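Lactococcal phage P2 ORF15 (Lactococcus phage p2, PDB 2WZP) probably serves as the distal tail protein (Dit) of the phage, a structural component of the tail tip whose copies pack on one another and on another protein. Local coordinates at residues M[197-200]-M[201-204]; M[207-210]-M[211-214]; M[105-108]-M[109-113]; M[278-282]-M[283-287]; M[123-127]-M[128-132]. One frame throughout, in Å; residues are numbered along the deposited sequence.

Contact 1 of 5, residues M[197-200]-M[201-204]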
loop_
_atom_site.group_PDB
_atom_site.type_symbol
_atom_site.label_atom_id
_atom_site.label_comp_id
_atom_site.label_asym_id
_atom_site.label_seq_id
_atom_site.Cartn_x
_atom_site.Cartn_y
_atom_site.Cartn_z
ATOM N N LYS M 197 30.600 20.056 85.070
ATOM C CA LYS M 197 31.159 19.021 85.932
ATOM C C LYS M 197 30.413 17.714 85.723
ATOM O O LYS M 197 29.257 17.699 85.243
ATOM C CB LYS M 197 31.055 19.460 87.416
ATOM C CG LYS M 197 32.112 20.501 87.822
ATOM C CD LYS M 197 31.911 21.047 89.201
ATOM C CE LYS M 197 32.593 22.366 89.426
ATOM N NZ LYS M 197 31.744 23.500 88.972
ATOM N N TYR M 198 31.086 16.613 86.093
ATOM C CA TYR M 198 30.531 15.262 86.131
ATOM C C TYR M 198 30.167 15.060 87.603
ATOM O O TYR M 198 31.027 15.090 88.461
ATOM C CB TYR M 198 31.571 14.199 85.694
ATOM C CG TYR M 198 32.030 14.309 84.262
ATOM C CD1 TYR M 198 31.240 13.832 83.214
ATOM C CD2 TYR M 198 33.250 14.902 83.946
ATOM C CE1 TYR M 198 31.665 13.927 81.889
ATOM C CE2 TYR M 198 33.687 14.996 82.626
ATOM C CZ TYR M 198 32.898 14.497 81.605
ATOM O OH TYR M 198 33.344 14.615 80.318
ATOM N N ILE M 199 28.884 14.946 87.898
ATOM C CA ILE M 199 28.371 14.748 89.257
ATOM C C ILE M 199 27.463 13.520 89.184
ATOM O O ILE M 199 26.456 13.558 88.485
ATOM C CB ILE M 199 27.621 16.017 89.783
ATOM C CG1 ILE M 199 28.481 17.311 89.611
ATOM C CG2 ILE M 199 27.203 15.813 91.241
ATOM C CD1 ILE M 199 27.729 18.618 89.652
ATOM N N LYS M 200 27.829 12.414 89.865
ATOM C CA LYS M 200 27.046 11.168 89.820
ATOM C C LYS M 200 25.514 11.402 89.817
ATOM O O LYS M 200 24.969 12.040 90.714
ATOM C CB LYS M 200 27.461 10.196 90.947
ATOM C CG LYS M 200 28.883 9.654 90.836
ATOM C CD LYS M 200 29.117 8.361 91.597
ATOM C CE LYS M 200 30.594 8.028 91.745
ATOM N NZ LYS M 200 30.824 6.918 92.715
ATOM N N GLY M 201 24.870 10.978 88.750
ATOM C CA GLY M 201 23.423 11.051 88.598
ATOM C C GLY M 201 22.781 12.391 88.296
ATOM O O GLY M 201 21.573 12.441 88.066
ATOM N N THR M 202 23.544 13.492 88.330
ATOM C CA THR M 202 23.034 14.824 88.068
ATOM C C THR M 202 23.915 15.543 87.056
ATOM O O THR M 202 23.490 16.388 86.338
ATOM C CB THR M 202 22.859 15.620 89.371
ATOM O OG1 THR M 202 24.056 16.289 89.714
ATOM C CG2 THR M 202 22.523 14.733 90.458
ATOM N N SER M 203 25.171 15.144 87.085
ATOM C CA SER M 203 26.315 15.560 86.286
ATOM C C SER M 203 26.190 16.652 85.345
ATOM O O SER M 203 26.364 17.818 85.701
ATOM C CB SER M 203 26.681 14.373 85.454
ATOM O OG SER M 203 27.571 14.698 84.459
ATOM N N TYR M 204 25.987 16.178 84.049
ATOM C CA TYR M 204 25.657 16.888 82.823
ATOM C C TYR M 204 24.695 16.118 81.964
ATOM O O TYR M 204 24.822 14.907 81.762
ATOM C CB TYR M 204 26.830 17.567 82.086
ATOM C CG TYR M 204 27.490 16.820 80.952
ATOM C CD1 TYR M 204 26.815 16.596 79.747
ATOM C CD2 TYR M 204 28.829 16.456 81.024
ATOM C CE1 TYR M 204 27.428 15.929 78.690
ATOM C CE2 TYR M 204 29.463 15.826 79.962
ATOM C CZ TYR M 204 28.764 15.568 78.794
ATOM O OH TYR M 204 29.423 14.944 77.763
#
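Y198 and Y204 run next to each other in a common direction, across a type II beta turn that runs from I199 to T202 in the loop between strands 195-196 and 218-220. T202 N closes the turn on I199 O at 2.9 Å, and G201 holds the turn position with positive phi (75°), which suits a residue without CB. From its CB the side chain of Y198 starts away from 201-204, but with CG beside the backbone N (chi1 -64°) the ring returns toward the other arm. CD1 passes 4.0 Å from S203 OG. CE1 makes the closest approach of the two rings, 3.5 Å from CE2 of Y204, and CZ stands 4.0 Å from that same CE2. The ring planes are inclined at 46°, an oblique pairing. Beyond the ring, Y198 OH bonds an acidic side chain of another protein, as does Y204 OH, which also meets K186; S203 OG bonds backbone of that other protein. Tyrosine suits both places because one residue supplies a packing ring and a polar tip for a foreign chain. Beside the turn, the methyl CG2 of I199, anti to the backbone N, rests 3.5 Å from T202 OG1.

Contact 2 of 5, residues M[207-210]-M[211-214]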
loop_
_atom_site.group_PDB
_atom_site.type_symbol
_atom_site.label_atom_id
_atom_site.label_comp_id
_atom_site.label_asym_id
_atom_site.label_seq_id
_atom_site.Cartn_x
_atom_site.Cartn_y
_atom_site.Cartn_z
ATOM N N TYR M 207 20.632 19.896 77.294
ATOM C CA TYR M 207 19.388 20.668 77.455
ATOM C C TYR M 207 18.350 20.292 76.408
ATOM O O TYR M 207 17.160 20.214 76.699
ATOM C CB TYR M 207 19.663 22.191 77.402
ATOM C CG TYR M 207 19.742 22.763 76.000
ATOM C CD1 TYR M 207 18.634 23.366 75.406
ATOM C CD2 TYR M 207 20.896 22.629 75.233
ATOM C CE1 TYR M 207 18.679 23.832 74.088
ATOM C CE2 TYR M 207 20.951 23.089 73.916
ATOM C CZ TYR M 207 19.844 23.702 73.354
ATOM O OH TYR M 207 19.916 24.204 72.078
ATOM N N GLY M 208 18.828 20.108 75.189
ATOM C CA GLY M 208 18.016 19.876 74.025
ATOM C C GLY M 208 18.912 19.775 72.832
ATOM O O GLY M 208 20.074 19.413 72.968
ATOM N N GLU M 209 18.358 20.041 71.670
ATOM C CA GLU M 209 19.048 19.969 70.377
ATOM C C GLU M 209 18.915 21.304 69.663
ATOM O O GLU M 209 17.903 22.001 69.827
ATOM C CB GLU M 209 18.414 18.886 69.474
ATOM C CG GLU M 209 18.386 17.482 70.038
ATOM C CD GLU M 209 19.039 16.391 69.213
ATOM O OE1 GLU M 209 19.085 16.517 67.968
ATOM O OE2 GLU M 209 19.493 15.391 69.823
ATOM N N SER M 210 19.907 21.661 68.860
ATOM C CA SER M 210 19.773 22.898 68.085
ATOM C C SER M 210 18.814 22.526 66.947
ATOM O O SER M 210 18.918 21.419 66.385
ATOM C CB SER M 210 21.119 23.414 67.590
ATOM O OG SER M 210 21.691 22.462 66.718
ATOM N N ASP M 211 17.785 23.380 66.730
ATOM C CA ASP M 211 16.719 23.176 65.752
ATOM C C ASP M 211 15.945 21.859 66.017
ATOM O O ASP M 211 15.805 21.034 65.117
ATOM C CB ASP M 211 17.270 23.289 64.322
ATOM C CG ASP M 211 16.256 23.431 63.197
ATOM O OD1 ASP M 211 15.125 23.915 63.466
ATOM O OD2 ASP M 211 16.628 23.148 62.024
ATOM N N ILE M 212 15.426 21.671 67.272
ATOM C CA ILE M 212 14.628 20.489 67.657
ATOM C C ILE M 212 13.337 20.444 66.793
ATOM O O ILE M 212 12.755 19.385 66.514
ATOM C CB ILE M 212 14.335 20.489 69.182
ATOM C CG1 ILE M 212 13.755 19.155 69.691
ATOM C CG2 ILE M 212 13.460 21.669 69.620
ATOM C CD1 ILE M 212 14.694 17.997 69.740
ATOM N N ASP M 213 12.964 21.622 66.329
ATOM C CA ASP M 213 11.822 21.917 65.516
ATOM C C ASP M 213 11.861 21.207 64.195
ATOM O O ASP M 213 10.813 20.833 63.681
ATOM C CB ASP M 213 11.755 23.412 65.310
ATOM C CG ASP M 213 10.354 23.899 65.248
ATOM O OD1 ASP M 213 9.949 24.402 64.158
ATOM O OD2 ASP M 213 9.636 23.750 66.265
ATOM N N ARG M 214 13.050 20.933 63.679
ATOM C CA ARG M 214 13.204 20.209 62.417
ATOM C C ARG M 214 12.453 18.864 62.412
ATOM O O ARG M 214 12.105 18.381 61.347
ATOM C CB ARG M 214 14.695 20.035 62.071
ATOM C CG ARG M 214 15.319 18.765 62.604
ATOM C CD ARG M 214 16.812 18.823 62.703
ATOM N NE ARG M 214 17.197 18.618 64.090
ATOM C CZ ARG M 214 17.838 17.556 64.519
ATOM N NH1 ARG M 214 18.223 16.622 63.669
ATOM N NH2 ARG M 214 18.117 17.422 65.793
#
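E209 and R214 make the close part of this local fold, their side chains set roughly perpendicular. OE1 of E209 forms a salt bridge with NH2 of R214, modelled at 2.5 Å; its hydrogen-bond geometry is weak, although carboxylate and guanidinium are nearly coplanar, 13° apart. On the same edge of the guanidinium, R214 NE donates to D211 O at 3.0 Å with the acceptor in the guanidinium plane. R214 N reaches the same D211 O at 3.1 Å from the opposite face of the carbonyl, a double grip on one oxygen. CD1 of I212 packs against the aliphatic part of the glutamate, 3.7 Å from CG of E209. Another protein engages this part as well: a basic side chain meets E209 OE2, a polar one bonds S210 OG, and the backbone of that protein accepts from R214 NH1. The other side is looser. D211 is exposed, its carboxylate is directed off from 207-210, and OD2 pairs with R217. The bond from R214 N back to D211 O, three residues earlier, is the i to i+3 link that defines a 3-10 helix, here the one that starts at I212.

Contact 3 of 5, residues M[105-108]-M[109-113]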
loop_
_atom_site.group_PDB
_atom_site.type_symbol
_atom_site.label_atom_id
_atom_site.label_comp_id
_atom_site.label_asym_id
_atom_site.label_seq_id
_atom_site.Cartn_x
_atom_site.Cartn_y
_atom_site.Cartn_z
ATOM N N GLN M 105 -14.007 -16.711 31.342
ATOM C CA GLN M 105 -13.991 -16.363 32.758
ATOM C C GLN M 105 -12.909 -15.323 33.073
ATOM O O GLN M 105 -13.199 -14.341 33.760
ATOM C CB GLN M 105 -13.810 -17.618 33.621
ATOM C CG GLN M 105 -14.133 -17.396 35.098
ATOM C CD GLN M 105 -15.607 -17.222 35.300
ATOM O OE1 GLN M 105 -16.366 -18.176 35.197
ATOM N NE2 GLN M 105 -16.044 -16.006 35.601
ATOM N N LEU M 106 -11.678 -15.527 32.561
ATOM C CA LEU M 106 -10.548 -14.608 32.749
ATOM C C LEU M 106 -10.835 -13.217 32.181
ATOM O O LEU M 106 -10.600 -12.248 32.889
ATOM C CB LEU M 106 -9.264 -15.177 32.136
ATOM C CG LEU M 106 -8.640 -16.375 32.858
ATOM C CD1 LEU M 106 -7.698 -17.108 31.914
ATOM C CD2 LEU M 106 -7.956 -15.952 34.161
ATOM N N MET M 107 -11.369 -13.117 30.943
ATOM C CA MET M 107 -11.745 -11.860 30.317
ATOM C C MET M 107 -12.797 -11.138 31.142
ATOM O O MET M 107 -12.615 -9.975 31.471
ATOM C CB MET M 107 -12.300 -12.096 28.904
ATOM C CG MET M 107 -11.289 -11.853 27.808
ATOM S SD MET M 107 -10.523 -10.208 27.784
ATOM C CE MET M 107 -11.548 -9.390 26.585
ATOM N N LYS M 108 -13.910 -11.830 31.458
ATOM C CA LYS M 108 -15.044 -11.325 32.233
ATOM C C LYS M 108 -14.599 -10.815 33.604
ATOM O O LYS M 108 -14.976 -9.706 33.989
ATOM C CB LYS M 108 -16.106 -12.419 32.379
ATOM C CG LYS M 108 -17.444 -11.922 32.880
ATOM C CD LYS M 108 -18.445 -13.060 32.973
ATOM C CE LYS M 108 -19.667 -12.678 33.784
ATOM N NZ LYS M 108 -19.343 -12.427 35.219
ATOM N N ASP M 109 -13.779 -11.594 34.330
ATOM C CA ASP M 109 -13.314 -11.196 35.657
ATOM C C ASP M 109 -12.352 -10.039 35.629
ATOM O O ASP M 109 -12.508 -9.121 36.428
ATOM C CB ASP M 109 -12.720 -12.387 36.427
ATOM C CG ASP M 109 -13.706 -13.474 36.833
ATOM O OD1 ASP M 109 -14.941 -13.305 36.576
ATOM O OD2 ASP M 109 -13.261 -14.475 37.413
ATOM N N PHE M 110 -11.370 -10.056 34.719
ATOM C CA PHE M 110 -10.396 -8.981 34.608
ATOM C C PHE M 110 -11.036 -7.640 34.299
ATOM O O PHE M 110 -10.754 -6.661 34.984
ATOM C CB PHE M 110 -9.348 -9.317 33.554
ATOM C CG PHE M 110 -8.221 -8.321 33.487
ATOM C CD1 PHE M 110 -7.307 -8.216 34.526
ATOM C CD2 PHE M 110 -8.072 -7.490 32.384
ATOM C CE1 PHE M 110 -6.272 -7.294 34.472
ATOM C CE2 PHE M 110 -7.031 -6.568 32.329
ATOM C CZ PHE M 110 -6.133 -6.484 33.369
ATOM N N VAL M 111 -11.883 -7.594 33.263
ATOM C CA VAL M 111 -12.534 -6.367 32.810
ATOM C C VAL M 111 -13.511 -5.837 33.855
ATOM O O VAL M 111 -13.447 -4.642 34.179
ATOM C CB VAL M 111 -13.126 -6.479 31.375
ATOM C CG1 VAL M 111 -13.828 -5.191 30.958
ATOM C CG2 VAL M 111 -12.047 -6.856 30.362
ATOM N N ASN M 112 -14.350 -6.724 34.440
ATOM C CA ASN M 112 -15.311 -6.294 35.464
ATOM C C ASN M 112 -14.665 -5.894 36.754
ATOM O O ASN M 112 -15.254 -5.099 37.480
ATOM C CB ASN M 112 -16.471 -7.265 35.667
ATOM C CG ASN M 112 -17.412 -7.336 34.492
ATOM O OD1 ASN M 112 -18.064 -6.368 34.102
ATOM N ND2 ASN M 112 -17.509 -8.488 33.895
ATOM N N ASP M 113 -13.448 -6.385 37.029
ATOM C CA ASP M 113 -12.683 -5.988 38.206
ATOM C C ASP M 113 -12.214 -4.565 38.042
ATOM O O ASP M 113 -12.241 -3.814 39.008
ATOM C CB ASP M 113 -11.483 -6.912 38.428
ATOM C CG ASP M 113 -11.782 -8.172 39.210
ATOM O OD1 ASP M 113 -12.977 -8.402 39.553
ATOM O OD2 ASP M 113 -10.844 -8.958 39.429
HETATM O O HOH W 1 -17.036 -11.064 36.993
#
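Q105 and D109 are brought together by unlike first torsions: CG of the glutamine is anti to its backbone N (chi1 -165°), while CG of the aspartate lies beside its own N. A bend at chi2 of Q105 (71°) then turns the amide along the helix, and NE2 donates to D109 OD1 at 3.1 Å. The acceptor lies close to the amide plane, but the carboxylate is met from above, 40° out of its plane. Water 1 gives the same OD1 a second donor at 3.1 Å and receives a weak bond from K108 NZ. Lysine and aspartate are thus linked through solvent, with NZ and OD1 4.7 Å apart and not in direct contact. Q105 and D109 stand four residues apart on helix 100-115, the span of the backbone bonds, such as D109 N to Q105 O at 2.9 Å. N112 uses that spacing differently. Its ND2 curls back to K108 O at 2.8 Å, while N112 N reaches this oxygen from the opposite face of the carbonyl at 3.1 Å, and ND2 also has a weak bond to F325 O of a second subunit. That subunit sets I128 against Q105 and K108. The helix is amphipathic: M107 and F110 are apolar and turned inward, both touching L93 of strand 89-95, and the F110 ring meets W47 edge-to-face. V111 follows M107 one turn later, its CG2 4.5 Å from the thioether SD, and both side chains also pack on F325 of the second subunit.

Contact 4 of 5, residues M[278-282]-M[283-287]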
loop_
_atom_site.group_PDB
_atom_site.type_symbol
_atom_site.label_atom_id
_atom_site.label_comp_id
_atom_site.label_asym_id
_atom_site.label_seq_id
_atom_site.Cartn_x
_atom_site.Cartn_y
_atom_site.Cartn_z
ATOM N N GLN M 278 -11.586 16.455 56.979
ATOM C CA GLN M 278 -12.573 16.023 57.932
ATOM C C GLN M 278 -12.017 15.827 59.348
ATOM O O GLN M 278 -10.954 15.245 59.508
ATOM C CB GLN M 278 -13.332 14.767 57.406
ATOM C CG GLN M 278 -12.422 13.549 57.322
ATOM C CD GLN M 278 -13.007 12.222 56.941
ATOM O OE1 GLN M 278 -12.260 11.228 56.854
ATOM N NE2 GLN M 278 -14.324 12.151 56.735
ATOM N N GLY M 279 -12.749 16.314 60.346
ATOM C CA GLY M 279 -12.392 16.145 61.742
ATOM C C GLY M 279 -13.046 14.906 62.330
ATOM O O GLY M 279 -14.194 14.576 61.996
ATOM N N TRP M 280 -12.309 14.187 63.193
ATOM C CA TRP M 280 -12.829 12.960 63.813
ATOM C C TRP M 280 -12.929 13.092 65.324
ATOM O O TRP M 280 -11.962 13.501 65.980
ATOM C CB TRP M 280 -12.000 11.725 63.424
ATOM C CG TRP M 280 -12.199 11.283 62.008
ATOM C CD1 TRP M 280 -11.536 11.732 60.907
ATOM C CD2 TRP M 280 -13.041 10.218 61.561
ATOM N NE1 TRP M 280 -11.922 11.014 59.796
ATOM C CE2 TRP M 280 -12.883 10.115 60.162
ATOM C CE3 TRP M 280 -13.928 9.341 62.208
ATOM C CZ2 TRP M 280 -13.587 9.180 59.399
ATOM C CZ3 TRP M 280 -14.632 8.418 61.453
ATOM C CH2 TRP M 280 -14.482 8.363 60.062
ATOM N N LYS M 281 -14.117 12.842 65.865
ATOM C CA LYS M 281 -14.327 12.920 67.303
ATOM C C LYS M 281 -14.982 11.622 67.684
ATOM O O LYS M 281 -16.170 11.413 67.434
ATOM C CB LYS M 281 -15.147 14.153 67.714
ATOM C CG LYS M 281 -14.953 14.488 69.181
ATOM C CD LYS M 281 -15.712 15.727 69.649
ATOM C CE LYS M 281 -15.640 15.874 71.159
ATOM N NZ LYS M 281 -14.236 15.880 71.687
ATOM N N GLY M 282 -14.163 10.728 68.214
ATOM C CA GLY M 282 -14.549 9.362 68.513
ATOM C C GLY M 282 -14.556 8.636 67.186
ATOM O O GLY M 282 -13.533 8.605 66.471
ATOM N N THR M 283 -15.740 8.140 66.804
ATOM C CA THR M 283 -15.913 7.462 65.520
ATOM C C THR M 283 -16.775 8.306 64.584
ATOM O O THR M 283 -17.254 7.809 63.562
ATOM C CB THR M 283 -16.450 6.052 65.760
ATOM O OG1 THR M 283 -17.680 6.139 66.486
ATOM C CG2 THR M 283 -15.437 5.163 66.477
ATOM N N THR M 284 -16.976 9.594 64.944
ATOM C CA THR M 284 -17.794 10.541 64.188
ATOM C C THR M 284 -16.941 11.464 63.344
ATOM O O THR M 284 -16.061 12.152 63.877
ATOM C CB THR M 284 -18.733 11.333 65.121
ATOM O OG1 THR M 284 -19.421 10.435 65.983
ATOM C CG2 THR M 284 -19.738 12.190 64.354
ATOM N N ALA M 285 -17.263 11.531 62.034
ATOM C CA ALA M 285 -16.572 12.406 61.086
ATOM C C ALA M 285 -17.421 13.618 60.753
ATOM O O ALA M 285 -18.640 13.521 60.581
ATOM C CB ALA M 285 -16.218 11.656 59.821
ATOM N N LEU M 286 -16.758 14.765 60.652
ATOM C CA LEU M 286 -17.369 16.047 60.338
ATOM C C LEU M 286 -16.614 16.705 59.200
ATOM O O LEU M 286 -15.387 16.756 59.274
ATOM C CB LEU M 286 -17.169 16.927 61.563
ATOM C CG LEU M 286 -18.324 17.746 62.124
ATOM C CD1 LEU M 286 -17.771 18.910 62.915
ATOM C CD2 LEU M 286 -19.230 18.319 61.034
ATOM N N ASN M 287 -17.334 17.274 58.188
ATOM C CA ASN M 287 -16.685 18.025 57.116
ATOM C C ASN M 287 -16.206 19.375 57.667
ATOM O O ASN M 287 -16.998 20.211 58.118
ATOM C CB ASN M 287 -17.571 18.187 55.899
ATOM C CG ASN M 287 -16.940 18.910 54.710
ATOM O OD1 ASN M 287 -15.724 19.062 54.579
ATOM N ND2 ASN M 287 -17.773 19.358 53.787
#
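A285 places its CB over one face of the W280 indole, the central side-chain contact of a beta hairpin whose arms are joined by a type II' turn from K281 to T284. The methyl sits 3.6 Å from the centroid of the six-membered ring and only 9° off the ring normal, a CH-pi contact; alanine suits the place because its single carbon lets the flat ring lie close to the strand. NE2 of Q278 touches the same CB at 3.7 Å. Q278 also steadies the indole from its own strand. Its CG lies between the backbone N and the carbonyl carbon (chi1 67°), and the extended chain beyond puts OE1 3.0 Å from W280 NE1, a weak hydrogen bond. At the benzo edge of the ring, near its plane, T283 O comes to 3.4 Å from CZ3. Outside these side chains, the strand register positions W280 and A285 as a non-hydrogen-bonded pair on one face. G279 and L286 flank them with bonds in both directions, G279 N to L286 O being 2.9 Å. G282 occupies the turn position with positive phi (77°), which suits glycine, and its N is held by D264 OD2. Farther out, backbone bonds of Q278 and W280 join the hairpin to strand 265-269, whose Y265 stacks on the W280 ring; 284-287 is an outermost strand of this six-stranded sheet within the chain. K281 NZ reaches back to V262 O. At the turn, K281 N meets T284 O at 2.9 Å, whereas T284 N approaches K281 O at 3.2 Å from above its carbonyl plane.

Contact 5 of 5, residues M[123-127]-M[128-132]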
loop_
_atom_site.group_PDB
_atom_site.type_symbol
_atom_site.label_atom_id
_atom_site.label_comp_id
_atom_site.label_asym_id
_atom_site.label_seq_id
_atom_site.Cartn_x
_atom_site.Cartn_y
_atom_site.Cartn_z
ATOM N N GLU M 123 1.270 -1.114 38.473
ATOM C CA GLU M 123 2.578 -1.164 39.112
ATOM C C GLU M 123 3.591 -1.449 37.992
ATOM O O GLU M 123 3.387 -2.338 37.182
ATOM C CB GLU M 123 2.601 -2.249 40.182
ATOM C CG GLU M 123 3.933 -2.379 40.882
ATOM C CD GLU M 123 3.977 -3.458 41.942
ATOM O OE1 GLU M 123 2.939 -3.709 42.599
ATOM O OE2 GLU M 123 5.066 -4.048 42.123
ATOM N N TYR M 124 4.633 -0.655 37.911
ATOM C CA TYR M 124 5.681 -0.758 36.894
ATOM C C TYR M 124 6.991 -0.926 37.661
ATOM O O TYR M 124 7.451 -0.001 38.339
ATOM C CB TYR M 124 5.679 0.517 36.029
ATOM C CG TYR M 124 6.746 0.653 34.965
ATOM C CD1 TYR M 124 7.277 -0.466 34.328
ATOM C CD2 TYR M 124 7.141 1.907 34.508
ATOM C CE1 TYR M 124 8.199 -0.339 33.287
ATOM C CE2 TYR M 124 8.032 2.048 33.444
ATOM C CZ TYR M 124 8.568 0.922 32.841
ATOM O OH TYR M 124 9.441 1.076 31.789
ATOM N N GLN M 125 7.528 -2.149 37.624
ATOM C CA GLN M 125 8.738 -2.498 38.354
ATOM C C GLN M 125 9.868 -2.991 37.469
ATOM O O GLN M 125 9.664 -3.858 36.619
ATOM C CB GLN M 125 8.441 -3.529 39.455
ATOM C CG GLN M 125 9.614 -3.657 40.401
ATOM C CD GLN M 125 9.490 -4.762 41.389
ATOM O OE1 GLN M 125 8.822 -5.781 41.167
ATOM N NE2 GLN M 125 10.173 -4.585 42.504
ATOM N N THR M 126 11.071 -2.424 37.700
ATOM C CA THR M 126 12.338 -2.772 37.045
ATOM C C THR M 126 13.396 -2.935 38.142
ATOM O O THR M 126 13.053 -2.928 39.323
ATOM C CB THR M 126 12.723 -1.770 35.942
ATOM O OG1 THR M 126 12.978 -0.497 36.520
ATOM C CG2 THR M 126 11.676 -1.669 34.846
ATOM N N GLU M 127 14.666 -3.119 37.768
ATOM C CA GLU M 127 15.767 -3.273 38.728
ATOM C C GLU M 127 16.089 -1.925 39.391
ATOM O O GLU M 127 16.678 -1.904 40.470
ATOM C CB GLU M 127 17.014 -3.834 38.023
ATOM C CG GLU M 127 16.803 -5.191 37.378
ATOM C CD GLU M 127 17.933 -5.665 36.486
ATOM O OE1 GLU M 127 18.980 -6.081 37.035
ATOM O OE2 GLU M 127 17.790 -5.597 35.243
ATOM N N ILE M 128 15.677 -0.805 38.748
ATOM C CA ILE M 128 15.936 0.556 39.218
ATOM C C ILE M 128 14.743 1.294 39.839
ATOM O O ILE M 128 14.955 2.267 40.555
ATOM C CB ILE M 128 16.751 1.406 38.206
ATOM C CG1 ILE M 128 15.979 1.660 36.900
ATOM C CG2 ILE M 128 18.096 0.757 37.936
ATOM C CD1 ILE M 128 16.303 3.005 36.265
ATOM N N PHE M 129 13.513 0.850 39.580
ATOM C CA PHE M 129 12.345 1.488 40.188
ATOM C C PHE M 129 11.197 0.540 40.435
ATOM O O PHE M 129 11.169 -0.555 39.871
ATOM C CB PHE M 129 11.855 2.684 39.352
ATOM C CG PHE M 129 11.619 2.430 37.884
ATOM C CD1 PHE M 129 10.543 1.658 37.458
ATOM C CD2 PHE M 129 12.429 3.024 36.923
ATOM C CE1 PHE M 129 10.306 1.454 36.100
ATOM C CE2 PHE M 129 12.191 2.815 35.567
ATOM C CZ PHE M 129 11.132 2.030 35.167
ATOM N N GLN M 130 10.226 0.992 41.261
ATOM C CA GLN M 130 8.936 0.354 41.539
ATOM C C GLN M 130 7.930 1.502 41.689
ATOM O O GLN M 130 7.787 2.082 42.761
ATOM C CB GLN M 130 8.998 -0.505 42.778
ATOM C CG GLN M 130 7.759 -1.356 42.970
ATOM C CD GLN M 130 7.858 -2.214 44.196
ATOM O OE1 GLN M 130 8.666 -1.976 45.114
ATOM N NE2 GLN M 130 7.034 -3.238 44.232
ATOM N N VAL M 131 7.314 1.883 40.572
ATOM C CA VAL M 131 6.397 3.024 40.469
ATOM C C VAL M 131 4.955 2.636 40.101
ATOM O O VAL M 131 4.691 1.486 39.744
ATOM C CB VAL M 131 6.952 4.162 39.587
ATOM C CG1 VAL M 131 8.337 4.619 40.075
ATOM C CG2 VAL M 131 6.997 3.728 38.134
ATOM N N TYR M 132 4.015 3.596 40.262
ATOM C CA TYR M 132 2.605 3.354 40.046
ATOM C C TYR M 132 1.965 4.408 39.171
ATOM O O TYR M 132 2.445 5.539 39.095
ATOM C CB TYR M 132 1.892 3.287 41.400
ATOM C CG TYR M 132 2.492 2.257 42.330
ATOM C CD1 TYR M 132 2.039 0.941 42.330
ATOM C CD2 TYR M 132 3.522 2.596 43.215
ATOM C CE1 TYR M 132 2.593 -0.015 43.179
ATOM C CE2 TYR M 132 4.113 1.635 44.036
ATOM C CZ TYR M 132 3.637 0.331 44.021
ATOM O OH TYR M 132 4.154 -0.638 44.854
HETATM O O HOH W 2 3.071 -3.125 45.425
#
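Y124 offers one ring face to the edge of F129, whose CE1 stands 3.4 Å above the centre of the tyrosine plane. The pair is edge-to-face, with planes at 63°. F129 in turn has T126 OG1 3.2 Å above the centre of its own face, and Y124 O lies at its edge, in plane. This position follows from chi1 of F129 (52°), which sets CG between the backbone N and the carbonyl carbon and directs the ring across to the other arm. The two amides of Q125 and Q130 are stacked almost parallel, with Q125 NE2 3.7 Å from Q130 CD. These groups belong to the beta hairpin of strands 120-125 and 130-140, in which Y124 and V131 form a hydrogen-bonded pair. T126 to F129 form a type I beta turn, T126 N bonding F129 O at 2.9 Å, and the threonine hydroxyl takes a weak bond from F129 N, so one small polar residue serves both turn and ring. On the face carrying E123, Q130 NE2 reaches OE2 at 3.0 Å from 56° above the carboxylate plane. Y132 lies alongside the same glutamate, CE1 3.6 Å from E123 CG, and water 2, in plane at the tyrosine's edge, joins Y132 OH to E123 OE1. H36 also bonds that OE1. Y124 OH meets K142 of a third subunit, whose Y104 packs on Y124 and T126.

How the contacts relate
From the N terminus, contact 3 comes first, four-residue steps within helix 100-115 that close no wider loop. Contact 5 follows, closing the hairpin of strands 120-125 and 130-140; the two centres are about 25 Å apart within the N-terminal Dit region. They do not touch within the chain, yet Q105 and I128 meet between subunits. Contacts 1 and 2 then lie in one long loop between strands 195-196 and 218-220, their centres about 22 Å apart, each near another protein. Contact 4 last closes a hairpin at a margin of the six-stranded sheet, centre about 33 Å from that of contact 2. All five run in series; none nests or crosses.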